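Long-range contacts in putative lipoprotein (Parabacteroides distasonis ATCC 8503, PDB 3JX8), which is of uncertain function but, as a putative lipoprotein with an adhesin-type head domain, probably acts at the cell surface, perhaps in adhesion or lipid binding: residues 16-21 and 43-48; 30-35 and 89-94; 24-29 and 96-101; 56-61 and 69-74. All blocks are in the same frame, centred on the assembly; numbering follows the deposited sequence.

Interaction 1: 16-21 and 43-48; sequences REIKIS and PYLSVT
Arg16 and Val47 form a hydrogen-bonded antiparallel pair where strand 13-17 runs along strand 44-50 at one end of a beta-helix-like fold, consistent with the Pec_lyase-like clan of the protein. The backbone bonds come first. Arg16 N gives its hydrogen to Val47 O at 2.9 Å, Val47 N returns the bond to Arg16 O, and Ile18 N reaches Leu45 O at 2.8 Å. Glu17 and Ser46 form the non-hydrogen-bonded pair between them, where the CA hydrogens of both residues lean on carbonyl oxygens. Beyond Ile18 the chains separate and water takes over: one molecule accepts from Leu45 N and meets Ile18 O, while a second accepts from Ile20 N and lies near Pro43 O.

Apolar contacts collect on the face of Leu45 and Val47. Ile18 lies beside Leu45, and its CD1 also meets Val47 CG2 at 3.8 Å. Ile20 crosses Leu45 at about a right angle; its CG1, lodged between the backbone N and the carbonyl carbon (chi1 59°), is 4.2 Å from Leu45 CB. Ile20 CD1 approaches the same Leu45 CB at 3.8 Å. Leu45 continues inward onto Ile91 of strand 89-95 and Leu66 and Ile68 of strand 65-70.

Polar side chains keep to the borders of the contact. Arg16 extends away from Val47 to a salt bridge with Glu14 and a cation-pi contact with Phe54. On the face of Glu17 and Ser46, the Tyr44 hydroxyl donates to Glu17 OE2 at 2.8 Å, OH coming from above a carboxylate plane turned 82° from the ring.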
# COMPACT_ATOMS: atom_id res chain seq x y z
N ARG A 16 -9.02 26.98 -24.92
CA ARG A 16 -10.06 27.72 -24.24
C ARG A 16 -9.56 28.22 -22.91
O ARG A 16 -9.05 27.44 -22.07
CB ARG A 16 -11.29 26.85 -24.00
CG ARG A 16 -12.02 26.50 -25.23
CD ARG A 16 -13.28 25.72 -24.94
NE ARG A 16 -13.72 25.18 -26.20
CZ ARG A 16 -14.76 24.38 -26.40
NH1 ARG A 16 -15.56 23.99 -25.43
NH2 ARG A 16 -15.01 23.99 -27.65
N GLU A 17 -9.72 29.52 -22.72
CA GLU A 17 -9.53 30.11 -21.41
C GLU A 17 -10.84 29.99 -20.68
O GLU A 17 -11.86 30.44 -21.18
CB GLU A 17 -9.07 31.55 -21.52
CG GLU A 17 -7.64 31.63 -22.06
CD GLU A 17 -7.10 33.07 -22.10
OE1 GLU A 17 -7.90 34.02 -21.92
OE2 GLU A 17 -5.87 33.24 -22.31
N ILE A 18 -10.82 29.40 -19.50
CA ILE A 18 -12.04 29.13 -18.75
C ILE A 18 -12.09 30.00 -17.50
O ILE A 18 -11.14 30.04 -16.71
CB ILE A 18 -12.13 27.64 -18.39
CG1 ILE A 18 -12.09 26.81 -19.68
CG2 ILE A 18 -13.42 27.36 -17.63
CD1 ILE A 18 -11.64 25.39 -19.49
N LYS A 19 -13.20 30.72 -17.36
CA LYS A 19 -13.39 31.63 -16.23
C LYS A 19 -13.53 30.83 -14.96
O LYS A 19 -14.36 29.91 -14.88
CB LYS A 19 -14.64 32.51 -16.44
CG LYS A 19 -14.71 33.77 -15.58
N ILE A 20 -12.72 31.16 -13.97
CA ILE A 20 -12.74 30.46 -12.71
C ILE A 20 -12.53 31.39 -11.51
O ILE A 20 -11.87 32.40 -11.62
CB ILE A 20 -11.65 29.36 -12.68
CG1 ILE A 20 -10.25 29.94 -12.87
CG2 ILE A 20 -11.89 28.32 -13.73
CD1 ILE A 20 -9.15 28.99 -12.34
N SER A 21 -13.08 31.02 -10.36
CA SER A 21 -12.69 31.62 -9.07
C SER A 21 -11.41 30.96 -8.60
O SER A 21 -10.99 29.93 -9.12
CB SER A 21 -13.70 31.30 -7.98
OG SER A 21 -15.00 31.61 -8.40
N PRO A 43 -6.90 34.33 -10.53
CA PRO A 43 -6.88 32.91 -10.87
C PRO A 43 -7.16 32.70 -12.36
O PRO A 43 -7.94 33.45 -12.97
CB PRO A 43 -7.98 32.32 -10.00
CG PRO A 43 -8.92 33.44 -9.77
CD PRO A 43 -8.09 34.71 -9.76
N TYR A 44 -6.48 31.73 -12.95
CA TYR A 44 -6.47 31.57 -14.39
C TYR A 44 -6.52 30.12 -14.77
O TYR A 44 -5.89 29.30 -14.12
CB TYR A 44 -5.19 32.19 -14.95
CG TYR A 44 -5.02 32.02 -16.45
CD1 TYR A 44 -5.67 32.86 -17.34
CD2 TYR A 44 -4.19 31.04 -16.97
CE1 TYR A 44 -5.51 32.72 -18.70
CE2 TYR A 44 -4.02 30.89 -18.32
CZ TYR A 44 -4.68 31.74 -19.18
OH TYR A 44 -4.51 31.59 -20.54
N LEU A 45 -7.29 29.80 -15.81
CA LEU A 45 -7.29 28.46 -16.36
C LEU A 45 -7.36 28.51 -17.87
O LEU A 45 -8.24 29.15 -18.45
CB LEU A 45 -8.47 27.65 -15.86
CG LEU A 45 -8.64 26.24 -16.45
CD1 LEU A 45 -7.40 25.32 -16.21
CD2 LEU A 45 -9.94 25.62 -15.95
N SER A 46 -6.47 27.76 -18.48
CA SER A 46 -6.49 27.54 -19.91
C SER A 46 -6.30 26.05 -20.21
O SER A 46 -5.44 25.41 -19.61
CB SER A 46 -5.36 28.35 -20.55
OG SER A 46 -5.12 27.93 -21.88
N VAL A 47 -7.07 25.52 -21.15
CA VAL A 47 -7.02 24.11 -21.55
C VAL A 47 -6.95 24.04 -23.08
O VAL A 47 -7.75 24.69 -23.78
CB VAL A 47 -8.26 23.32 -21.09
CG1 VAL A 47 -8.21 21.87 -21.60
CG2 VAL A 47 -8.43 23.39 -19.57
N THR A 48 -6.01 23.25 -23.58
CA THR A 48 -5.86 22.98 -24.99
C THR A 48 -6.06 21.48 -25.22
O THR A 48 -5.33 20.64 -24.66
CB THR A 48 -4.48 23.39 -25.48
OG1 THR A 48 -4.28 24.78 -25.21
CG2 THR A 48 -4.31 23.11 -27.00
O HOH W 1 -9.17 31.81 -16.72
O HOH W 2 -10.59 32.98 -14.55

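Interaction 2: 30-35 and 89-94; sequences GSADFE and YKIKSN
Ile91 fits between Ala32 and Phe34, and its side chain carries the apolar half of the parallel pairing of strands 33-38 and 89-95 in a beta-helix-like fold. Its CB lies 3.9 Å from Phe34 CG. From there the side chain forks: CG2, anti to the backbone N, sits over the centre of the Phe34 ring, 3.6 Å from the centroid, in a CH-pi contact almost on the ring normal. The other branch starts with CG1, which is near Ala32 CB, and ends in CD1, which touches both Phe34 CD2 and Ala32 CB, the latter at 3.5 Å, tighter than usual van der Waals contact. Ala32 CB is also centred over one face of Tyr89, 3.4 Å from the ring centroid, so this single methyl group meets an aromatic face and an aliphatic tip.

The backbones are joined by bonds from Asp33 N to Tyr89 O, Ile91 N to Asp33 O, Glu35 N to Ile91 O and Ser93 N to Glu35 O. On the exposed face the extended chains of Glu35 and Lys92 lie side by side, and Glu35 OE1 forms a salt bridge with Lys92 NZ at 3.4 Å in one of two modelled Lys92 conformers, so not a fixed bridge. The Phe28 ring meets Phe34 edge-to-face. The sheet thus splits the chemistry: methyls against aromatic rings on the inner face, a charged pair with a variable lysine on the exposed one.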
# COMPACT_ATOMS: atom_id res chain seq x y z
N GLY A 30 -6.53 12.43 -15.79
CA GLY A 30 -6.24 12.41 -17.21
C GLY A 30 -4.77 12.45 -17.57
O GLY A 30 -3.89 12.37 -16.70
N SER A 31 -4.53 12.60 -18.87
CA SER A 31 -3.20 12.43 -19.45
C SER A 31 -2.54 13.73 -19.85
O SER A 31 -1.48 13.69 -20.47
CB SER A 31 -3.30 11.53 -20.70
OG SER A 31 -3.99 12.18 -21.76
N ALA A 32 -3.11 14.86 -19.45
CA ALA A 32 -2.58 16.17 -19.87
C ALA A 32 -1.19 16.43 -19.29
O ALA A 32 -0.82 15.88 -18.26
CB ALA A 32 -3.52 17.29 -19.45
N ASP A 33 -0.46 17.30 -19.96
CA ASP A 33 0.62 18.05 -19.32
C ASP A 33 -0.00 19.29 -18.68
O ASP A 33 -0.50 20.18 -19.38
CB ASP A 33 1.69 18.43 -20.32
CG ASP A 33 2.44 17.21 -20.85
OD1 ASP A 33 2.64 16.23 -20.10
OD2 ASP A 33 2.86 17.24 -22.01
N PHE A 34 0.01 19.31 -17.36
CA PHE A 34 -0.64 20.33 -16.56
C PHE A 34 0.47 21.13 -15.92
O PHE A 34 1.25 20.60 -15.17
CB PHE A 34 -1.51 19.62 -15.52
CG PHE A 34 -2.49 20.50 -14.75
CD1 PHE A 34 -2.17 21.80 -14.35
CD2 PHE A 34 -3.70 19.96 -14.34
CE1 PHE A 34 -3.07 22.55 -13.61
CE2 PHE A 34 -4.61 20.73 -13.63
CZ PHE A 34 -4.31 22.00 -13.26
N GLU A 35 0.54 22.41 -16.24
CA GLU A 35 1.45 23.35 -15.57
C GLU A 35 0.71 24.23 -14.59
O GLU A 35 -0.23 24.93 -14.97
CB GLU A 35 2.09 24.28 -16.58
CG GLU A 35 3.02 23.63 -17.51
CD GLU A 35 3.57 24.62 -18.53
OE1 GLU A 35 3.27 25.86 -18.43
OE2 GLU A 35 4.30 24.16 -19.43
N TYR A 89 -2.88 17.68 -25.34
CA TYR A 89 -3.65 17.95 -24.13
C TYR A 89 -2.75 18.66 -23.14
O TYR A 89 -1.84 18.05 -22.58
CB TYR A 89 -4.25 16.67 -23.57
CG TYR A 89 -5.26 16.82 -22.45
CD1 TYR A 89 -5.81 18.06 -22.08
CD2 TYR A 89 -5.70 15.70 -21.76
CE1 TYR A 89 -6.73 18.16 -21.05
CE2 TYR A 89 -6.65 15.80 -20.73
CZ TYR A 89 -7.15 17.02 -20.38
OH TYR A 89 -8.08 17.10 -19.39
N LYS A 90 -2.98 19.97 -22.99
CA LYS A 90 -2.16 20.84 -22.16
C LYS A 90 -3.08 21.68 -21.29
O LYS A 90 -4.15 22.15 -21.77
CB LYS A 90 -1.31 21.77 -23.01
CG LYS A 90 -0.30 21.05 -23.86
CD LYS A 90 0.67 22.00 -24.59
CE LYS A 90 0.07 22.62 -25.82
NZ LYS A 90 1.01 23.59 -26.47
N ILE A 91 -2.68 21.87 -20.04
CA ILE A 91 -3.43 22.67 -19.11
C ILE A 91 -2.46 23.66 -18.45
O ILE A 91 -1.35 23.27 -18.06
CB ILE A 91 -4.08 21.81 -18.01
CG1 ILE A 91 -4.98 20.73 -18.65
CG2 ILE A 91 -4.84 22.71 -16.99
CD1 ILE A 91 -5.46 19.61 -17.69
N LYS A 92 -2.85 24.92 -18.37
CA LYS A 92 -2.09 25.91 -17.61
C LYS A 92 -3.04 26.56 -16.61
O LYS A 92 -4.15 26.99 -16.97
CB LYS A 92 -1.45 26.94 -18.53
CG LYS A 92 -0.35 26.37 -19.40
CD LYS A 92 0.46 27.45 -20.07
CE LYS A 92 1.57 26.85 -20.91
NZ LYS A 92 2.66 27.85 -21.14
N SER A 93 -2.64 26.61 -15.35
CA SER A 93 -3.52 27.24 -14.37
C SER A 93 -2.72 27.81 -13.22
O SER A 93 -1.59 27.40 -13.00
CB SER A 93 -4.58 26.25 -13.86
OG SER A 93 -5.61 26.90 -13.14
N ASN A 94 -3.32 28.77 -12.53
CA ASN A 94 -2.77 29.27 -11.30
C ASN A 94 -3.84 29.68 -10.29
O ASN A 94 -5.00 29.92 -10.63
CB ASN A 94 -1.79 30.41 -11.57
CG ASN A 94 -2.43 31.58 -12.29
OD1 ASN A 94 -3.09 32.42 -11.68
ND2 ASN A 94 -2.21 31.65 -13.59

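Interaction 3: 24-29 and 96-101; sequences DEITFV and KELKEL
Ile26 meets Leu98 and Leu101 inside a parallel beta-helix-like coil, where strand 25-29 lies parallel to strand 100-104, the two being neighbours in the sheet although some 70 residues apart in the chain. This is the tightly packed part. Ile26 crosses Leu98 at about a right angle, and both its CG1 and its CD1 touch Leu98 CD1, each at 3.7 Å. Its CG2, anti to the backbone N (chi1 -65° puts CG1 beside that nitrogen), meets Leu101 CD1 at 3.6 Å. Phe34 and Tyr36 of strand 33-38 continue this apolar interior.

Backbone bonds join the segments: Ile26 N bonds to Glu100 O, and Asp24 O receives Lys99 N at 2.9 Å and, weakly, Glu100 N at 3.5 Å. The double approach to one oxygen comes where residues 96-99 have not yet settled into strand.

The outer side is looser. Glu25 and Glu100 point the same way with their carboxylate planes nearly parallel (6° apart), one over the other, OE2 to OE2 4.5 Å; such like charges would be expected to repel, and Glu100 OE2 has a hydrogen bond from Asn102 ND2. Nearby, the extended Lys99 crosses Asp24 without forming a salt bridge: Asp24 OD2 is 3.9 Å from Lys99 CE and 4.2 Å from Lys99 NZ.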
# COMPACT_ATOMS: atom_id res chain seq x y z
N ASP A 24 -8.06 26.29 -3.87
CA ASP A 24 -6.93 25.86 -3.07
C ASP A 24 -6.71 24.37 -3.19
O ASP A 24 -5.86 23.80 -2.52
CB ASP A 24 -7.13 26.26 -1.60
CG ASP A 24 -8.32 25.58 -0.94
OD1 ASP A 24 -8.98 24.70 -1.55
OD2 ASP A 24 -8.59 25.94 0.23
N GLU A 25 -7.47 23.73 -4.07
CA GLU A 25 -7.40 22.29 -4.24
C GLU A 25 -7.67 21.92 -5.70
O GLU A 25 -8.46 22.60 -6.38
CB GLU A 25 -8.41 21.68 -3.28
CG GLU A 25 -8.50 20.21 -3.32
CD GLU A 25 -9.50 19.67 -2.29
OE1 GLU A 25 -9.60 20.27 -1.17
OE2 GLU A 25 -10.15 18.63 -2.63
N ILE A 26 -6.98 20.88 -6.19
CA ILE A 26 -7.11 20.40 -7.58
C ILE A 26 -7.43 18.92 -7.60
O ILE A 26 -6.74 18.13 -6.97
CB ILE A 26 -5.81 20.59 -8.40
CG1 ILE A 26 -5.47 22.09 -8.58
CG2 ILE A 26 -5.93 19.90 -9.77
CD1 ILE A 26 -4.04 22.35 -9.19
N THR A 27 -8.50 18.55 -8.32
CA THR A 27 -8.79 17.18 -8.70
C THR A 27 -8.54 17.12 -10.19
O THR A 27 -9.28 17.73 -10.96
CB THR A 27 -10.27 16.84 -8.48
OG1 THR A 27 -10.53 16.85 -7.09
CG2 THR A 27 -10.59 15.46 -9.00
N PHE A 28 -7.52 16.38 -10.60
CA PHE A 28 -7.13 16.29 -12.01
C PHE A 28 -7.03 14.84 -12.42
O PHE A 28 -6.21 14.12 -11.90
CB PHE A 28 -5.77 16.93 -12.19
CG PHE A 28 -5.11 16.61 -13.50
CD1 PHE A 28 -5.81 16.68 -14.70
CD2 PHE A 28 -3.75 16.30 -13.55
CE1 PHE A 28 -5.20 16.38 -15.92
CE2 PHE A 28 -3.12 16.00 -14.77
CZ PHE A 28 -3.85 16.05 -15.95
N VAL A 29 -7.87 14.41 -13.35
CA VAL A 29 -7.82 13.06 -13.84
C VAL A 29 -7.54 13.15 -15.32
O VAL A 29 -8.27 13.84 -16.05
CB VAL A 29 -9.17 12.36 -13.68
CG1 VAL A 29 -9.13 10.94 -14.31
CG2 VAL A 29 -9.62 12.43 -12.22
N LYS A 96 -3.99 31.20 -5.79
CA LYS A 96 -3.18 31.84 -4.75
C LYS A 96 -2.37 30.79 -4.00
O LYS A 96 -1.20 31.02 -3.69
CB LYS A 96 -4.05 32.67 -3.82
CG LYS A 96 -4.93 33.73 -4.57
CD LYS A 96 -4.39 35.15 -4.53
CE LYS A 96 -4.90 36.08 -5.70
NZ LYS A 96 -6.34 35.86 -6.11
N GLU A 97 -2.96 29.62 -3.74
CA GLU A 97 -2.29 28.58 -2.96
C GLU A 97 -2.82 27.21 -3.36
O GLU A 97 -3.99 27.08 -3.70
CB GLU A 97 -2.61 28.81 -1.49
CG GLU A 97 -2.05 27.78 -0.52
CD GLU A 97 -2.45 28.07 0.93
OE1 GLU A 97 -3.36 28.92 1.12
OE2 GLU A 97 -1.86 27.46 1.86
N LEU A 98 -1.96 26.19 -3.30
CA LEU A 98 -2.39 24.81 -3.54
C LEU A 98 -2.10 23.98 -2.31
O LEU A 98 -0.95 23.63 -2.04
CB LEU A 98 -1.67 24.23 -4.75
CG LEU A 98 -2.00 22.77 -5.12
CD1 LEU A 98 -3.51 22.60 -5.49
CD2 LEU A 98 -1.08 22.36 -6.24
N LYS A 99 -3.14 23.70 -1.55
CA LYS A 99 -3.02 22.93 -0.34
C LYS A 99 -3.08 21.46 -0.63
O LYS A 99 -2.46 20.68 0.06
CB LYS A 99 -4.15 23.24 0.63
CG LYS A 99 -4.28 24.69 1.00
CD LYS A 99 -5.35 24.88 2.08
CE LYS A 99 -5.46 26.34 2.49
NZ LYS A 99 -6.32 26.45 3.71
N GLU A 100 -3.86 21.08 -1.64
CA GLU A 100 -4.03 19.68 -1.97
C GLU A 100 -4.26 19.41 -3.46
O GLU A 100 -5.17 19.99 -4.08
CB GLU A 100 -5.15 19.08 -1.14
CG GLU A 100 -5.18 17.61 -1.24
CD GLU A 100 -6.27 17.01 -0.41
OE1 GLU A 100 -6.46 17.47 0.72
OE2 GLU A 100 -6.94 16.06 -0.88
N LEU A 101 -3.43 18.52 -3.99
CA LEU A 101 -3.50 18.01 -5.33
C LEU A 101 -3.88 16.52 -5.28
O LEU A 101 -3.20 15.70 -4.63
CB LEU A 101 -2.14 18.14 -6.01
CG LEU A 101 -2.06 17.51 -7.41
CD1 LEU A 101 -3.05 18.20 -8.35
CD2 LEU A 101 -0.62 17.55 -7.97

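Interaction 4: 56-61 and 69-74; sequences YLVTEV and YPKSIK
Val58 and Tyr69 lie side by side and point the same way, the valine set over one face of the phenol ring. Val58 CB is 3.9 Å from the ring centroid in a CH-pi contact, displaced toward the rim, and its two methyl groups reach different parts of the ring. CG2 is 3.5 Å from Tyr69 CE1, while CG1 meets CZ and OH. Tyr69 CG sits between its own backbone N and carbonyl carbon (chi1 52°).

Lys71, two residues on from Tyr69, crosses Val58 obliquely and meets the same methyl, its CG 3.8 Å from Val58 CG2. Its extended chain then passes the Tyr56 carbonyl carbon and brings CE to 3.7 Å from Leu57 O, and NZ hydrogen-bonds to Asp55 O. Leu57 is on the opposite face from Val58 and Tyr69, its CD1 near the Tyr69 carbonyl.

The backbones are held by Val58 N to Tyr69 O at 2.8 Å, the longer return bond Tyr69 N to Val58 O, and Lys71 N to Tyr56 O. Reciprocal bonds at Val58 and Tyr69, beside the non-hydrogen-bonded pair Leu57-Pro70, mark antiparallel pairing; strands 57-62 and 65-70, directly consecutive, form a beta hairpin at the sheet edge.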
# COMPACT_ATOMS: atom_id res chain seq x y z
N TYR A 56 -16.61 16.11 -23.67
CA TYR A 56 -16.47 14.95 -22.81
C TYR A 56 -15.71 15.23 -21.52
O TYR A 56 -15.42 14.31 -20.78
CB TYR A 56 -15.76 13.84 -23.58
CG TYR A 56 -16.55 13.39 -24.77
CD1 TYR A 56 -16.40 14.02 -26.00
CD2 TYR A 56 -17.50 12.37 -24.67
CE1 TYR A 56 -17.14 13.64 -27.10
CE2 TYR A 56 -18.24 11.99 -25.77
CZ TYR A 56 -18.04 12.64 -26.99
OH TYR A 56 -18.74 12.29 -28.11
N LEU A 57 -15.40 16.49 -21.25
CA LEU A 57 -14.49 16.87 -20.19
C LEU A 57 -15.20 17.82 -19.22
O LEU A 57 -15.95 18.68 -19.64
CB LEU A 57 -13.29 17.57 -20.84
CG LEU A 57 -11.95 17.74 -20.14
CD1 LEU A 57 -11.36 16.35 -19.85
CD2 LEU A 57 -10.99 18.62 -21.01
N VAL A 58 -15.00 17.64 -17.92
CA VAL A 58 -15.43 18.63 -16.92
C VAL A 58 -14.22 19.50 -16.65
O VAL A 58 -13.12 18.97 -16.48
CB VAL A 58 -15.87 17.95 -15.61
CG1 VAL A 58 -16.12 18.99 -14.51
CG2 VAL A 58 -17.10 17.04 -15.87
N THR A 59 -14.41 20.82 -16.67
CA THR A 59 -13.34 21.79 -16.39
C THR A 59 -13.95 22.97 -15.66
O THR A 59 -14.50 23.87 -16.29
CB THR A 59 -12.69 22.32 -17.66
OG1 THR A 59 -13.70 22.95 -18.47
CG2 THR A 59 -12.02 21.24 -18.47
N GLU A 60 -13.90 22.98 -14.33
CA GLU A 60 -14.54 24.03 -13.57
C GLU A 60 -13.99 24.10 -12.15
O GLU A 60 -13.38 23.15 -11.66
CB GLU A 60 -16.04 23.76 -13.48
CG GLU A 60 -16.40 22.56 -12.62
CD GLU A 60 -17.84 22.10 -12.75
OE1 GLU A 60 -18.50 22.37 -13.78
OE2 GLU A 60 -18.32 21.43 -11.83
N VAL A 61 -14.27 25.23 -11.51
CA VAL A 61 -13.96 25.41 -10.12
C VAL A 61 -15.26 25.40 -9.37
O VAL A 61 -16.22 26.04 -9.76
CB VAL A 61 -13.16 26.70 -9.83
CG1 VAL A 61 -13.09 26.98 -8.29
CG2 VAL A 61 -11.77 26.60 -10.45
N TYR A 69 -11.65 16.52 -15.35
CA TYR A 69 -11.69 15.08 -15.54
C TYR A 69 -12.70 14.72 -16.61
O TYR A 69 -13.61 15.50 -16.88
CB TYR A 69 -12.05 14.38 -14.22
CG TYR A 69 -13.28 14.92 -13.56
CD1 TYR A 69 -14.52 14.49 -13.96
CD2 TYR A 69 -13.21 15.83 -12.52
CE1 TYR A 69 -15.66 14.97 -13.38
CE2 TYR A 69 -14.38 16.32 -11.93
CZ TYR A 69 -15.59 15.89 -12.38
OH TYR A 69 -16.77 16.33 -11.83
N PRO A 70 -12.55 13.52 -17.22
CA PRO A 70 -13.54 13.06 -18.19
C PRO A 70 -14.89 12.87 -17.55
O PRO A 70 -14.98 12.42 -16.41
CB PRO A 70 -12.99 11.73 -18.67
CG PRO A 70 -11.54 11.77 -18.35
CD PRO A 70 -11.43 12.57 -17.10
N LYS A 71 -15.95 13.25 -18.26
CA LYS A 71 -17.29 13.02 -17.79
C LYS A 71 -17.59 11.52 -17.62
O LYS A 71 -16.99 10.66 -18.29
CB LYS A 71 -18.32 13.59 -18.77
CG LYS A 71 -18.33 15.09 -18.87
CD LYS A 71 -19.40 15.55 -19.88
CE LYS A 71 -19.28 17.06 -20.09
NZ LYS A 71 -20.22 17.59 -21.11
N SER A 72 -18.56 11.24 -16.75
CA SER A 72 -19.21 9.95 -16.71
C SER A 72 -19.87 9.65 -18.01
O SER A 72 -20.41 10.54 -18.65
CB SER A 72 -20.31 9.91 -15.66
OG SER A 72 -19.79 10.07 -14.38
N ILE A 73 -19.90 8.37 -18.37
CA ILE A 73 -20.55 7.98 -19.59
C ILE A 73 -22.05 8.30 -19.51
O ILE A 73 -22.72 7.96 -18.53
CB ILE A 73 -20.29 6.52 -19.95
CG1 ILE A 73 -18.77 6.31 -20.12
CG2 ILE A 73 -21.03 6.17 -21.24
CD1 ILE A 73 -18.34 4.96 -20.68
N LYS A 74 -22.55 8.98 -20.55
CA LYS A 74 -23.96 9.35 -20.67
C LYS A 74 -24.83 8.07 -20.51
O LYS A 74 -24.61 7.05 -21.16
CB LYS A 74 -24.23 10.08 -22.00
CG LYS A 74 -25.53 10.89 -22.05
CD LYS A 74 -25.64 11.72 -23.35

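In the fold
The four contacts show how pairing geometry follows position in the fold. Interactions 2 and 3 are parallel and partly buried, lying where the repeating coil begins; they meet through Phe28, which packs against Phe34 and Ile91. Interactions 1 and 4 are antiparallel surface contacts at the same end of the molecule and touch where Ile18 and Ile20 meet Thr59 and Val61. Strands 44-50 and 89-95 are neighbours, so interactions 1 and 2 share a sheet, as do 3 and 4 through strands 25-29 and 65-70. Aromatic faces covered by aliphatic groups recur in 2 and 4, water-mediated links appear in 1, and charged pairs border 2 and 3.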